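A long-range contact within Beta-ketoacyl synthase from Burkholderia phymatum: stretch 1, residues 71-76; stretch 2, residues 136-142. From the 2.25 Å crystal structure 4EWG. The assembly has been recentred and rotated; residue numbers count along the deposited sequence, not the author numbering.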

# COMPACT_ATOMS: atom_id res chain seq x y z
N THR A 71 -2.01 11.31 -19.35
CA THR A 71 -0.80 10.44 -19.35
C THR A 71 0.51 11.01 -18.76
O THR A 71 1.45 10.29 -18.55
CB THR A 71 -0.51 9.92 -20.78
OG1 THR A 71 -0.18 11.02 -21.65
CG2 THR A 71 -1.72 9.17 -21.34
N ARG A 72 0.54 12.30 -18.45
CA ARG A 72 1.75 12.94 -17.88
C ARG A 72 2.24 12.26 -16.61
O ARG A 72 3.44 12.23 -16.33
CB ARG A 72 1.48 14.42 -17.58
N SER A 73 1.31 11.75 -15.83
CA SER A 73 1.57 11.23 -14.52
C SER A 73 1.90 9.72 -14.54
O SER A 73 2.05 9.11 -13.49
CB SER A 73 0.37 11.49 -13.61
OG SER A 73 -0.68 10.63 -13.96
N MET A 74 2.07 9.15 -15.74
CA MET A 74 2.30 7.70 -15.90
C MET A 74 3.68 7.33 -16.46
O MET A 74 4.03 7.76 -17.54
CB MET A 74 1.30 7.13 -16.91
CG MET A 74 -0.15 7.48 -16.68
SD MET A 74 -1.20 6.55 -17.83
CE MET A 74 -2.74 7.46 -17.70
N GLY A 75 4.43 6.49 -15.74
CA GLY A 75 5.52 5.73 -16.35
C GLY A 75 4.94 4.44 -16.84
O GLY A 75 3.72 4.28 -16.81
N ARG A 76 5.78 3.50 -17.25
CA ARG A 76 5.30 2.30 -17.93
C ARG A 76 4.36 1.47 -17.06
O ARG A 76 3.31 1.01 -17.52
CB ARG A 76 6.44 1.39 -18.41
CG ARG A 76 7.08 1.83 -19.70
CD ARG A 76 8.23 0.93 -20.16
NE ARG A 76 7.78 -0.29 -20.90
CZ ARG A 76 7.29 -0.32 -22.16
NH1 ARG A 76 7.12 0.82 -22.87
NH2 ARG A 76 6.94 -1.49 -22.72
N SER A 136 7.88 18.29 -11.49
CA SER A 136 6.67 18.25 -10.67
C SER A 136 5.86 16.98 -10.86
O SER A 136 4.96 16.74 -10.11
CB SER A 136 5.80 19.46 -10.93
OG SER A 136 5.30 19.43 -12.26
N ASN A 137 6.20 16.19 -11.87
CA ASN A 137 5.53 14.92 -12.17
C ASN A 137 6.33 13.69 -11.73
O ASN A 137 5.85 12.57 -11.84
CB ASN A 137 5.27 14.81 -13.69
CG ASN A 137 4.14 15.68 -14.13
OD1 ASN A 137 3.10 15.67 -13.53
ND2 ASN A 137 4.33 16.41 -15.21
N SER A 138 7.53 13.90 -11.23
CA SER A 138 8.41 12.76 -10.90
C SER A 138 7.83 11.90 -9.77
O SER A 138 7.78 10.66 -9.85
CB SER A 138 9.81 13.27 -10.57
OG SER A 138 10.45 13.86 -11.71
N TYR A 139 7.35 12.56 -8.71
CA TYR A 139 6.86 11.81 -7.54
C TYR A 139 5.69 10.91 -7.91
O TYR A 139 5.66 9.74 -7.49
CB TYR A 139 6.47 12.72 -6.34
CG TYR A 139 5.94 11.89 -5.19
CD1 TYR A 139 6.78 11.00 -4.52
CD2 TYR A 139 4.62 11.94 -4.82
CE1 TYR A 139 6.32 10.22 -3.47
CE2 TYR A 139 4.13 11.14 -3.79
CZ TYR A 139 4.98 10.27 -3.12
OH TYR A 139 4.51 9.45 -2.09
N VAL A 140 4.73 11.44 -8.68
CA VAL A 140 3.51 10.67 -8.99
C VAL A 140 3.78 9.46 -9.88
O VAL A 140 3.07 8.43 -9.81
CB VAL A 140 2.39 11.56 -9.64
CG1 VAL A 140 2.84 12.23 -10.94
CG2 VAL A 140 1.15 10.73 -9.88
N GLN A 141 4.83 9.54 -10.69
CA GLN A 141 5.30 8.36 -11.46
C GLN A 141 6.13 7.36 -10.61
O GLN A 141 6.20 6.18 -10.92
CB GLN A 141 6.15 8.82 -12.65
CG GLN A 141 5.41 9.68 -13.65
CD GLN A 141 6.24 10.00 -14.90
OE1 GLN A 141 7.38 9.51 -15.06
NE2 GLN A 141 5.66 10.80 -15.81
N MET A 142 6.79 7.86 -9.56
CA MET A 142 7.63 7.04 -8.65
C MET A 142 6.87 6.48 -7.45
O MET A 142 7.19 5.43 -6.94
CB MET A 142 8.77 7.87 -8.09
CG MET A 142 9.77 7.02 -7.29
SD MET A 142 11.12 7.95 -6.59
CE MET A 142 11.73 6.89 -5.26
O HOH W 1 4.17 5.30 -13.06

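A single side chain, that of Gln141, carries the only direct hydrogen bond between these two stretches, and it spends that bond on backbone rather than on another side chain: its amide NE2 donates to the carbonyl O of Arg72 at 2.7 Å, with an N-H...O angle of 143°. The pairing spans nearly seventy residues of sequence within one chain. Stretch 1 contributes a type I beta turn from Thr71 to Met74, closed by a hydrogen bond from Met74 N to Thr71 O (3.1 Å). The turn bond uses Thr71 O; Gln141 bonds to the next carbonyl, Arg72 O. Stretch 2 enters a helix at Ser138, and the closest pair of CA atoms across the stretches is Met74 CA and Gln141 CA, 5.4 Å apart.

The CA-to-CB bond of Gln141 points sideways relative to the turn, but an m, t conformation at chi1 and chi2 brings the end of the side chain nearer. Its aliphatic portion packs along the backbone on the way: Gln141 CG lies 3.4 Å from Ser73 O and 3.9 Å from Gly75 N. Thus one residue offers methylene surface to the main chain and a polar terminus to the carbonyl of Arg72, and it has the largest covered area of any residue in the contact.

A water adds a second, indirect link between the backbones. It accepts from Gly75 N at 2.9 Å and donates to Gln141 O at 3.1 Å, joining Gly75, at the N-cap position just before a helix, to a main-chain carbonyl of stretch 2. Gly75 has no side chain, and its backbone nitrogen reaches this water directly.

The remaining contacts are van der Waals. Val140, in the p rotamer, directs its CA-to-CB bond toward the turn, and its CG1 methyl meets Ser73 CB at 3.7 Å. This is carbon against carbon; the hydroxyl of Ser73 is hydrogen-bonded elsewhere in the structure. The CA-to-CB bond of Asn137 also points toward stretch 1, and its CB lies 4.1 Å from Arg72 O, while its ND2 is 4.2 Å from Arg72 CB, too far for more than loose packing. The Arg72 side chain is modelled only to CB, so the coordinates give its guanidinium no place in the contact. Met74 turns its CA-to-CB bond away from the helix; its side chain stays out of contact, and its carbonyl O is 3.9 Å from Gln141 NE2, without a hydrogen bond assigned. In all, 259 Å² is buried, summed over both sides: a small contact held by one direct hydrogen bond, one bridging water and a few close carbon contacts.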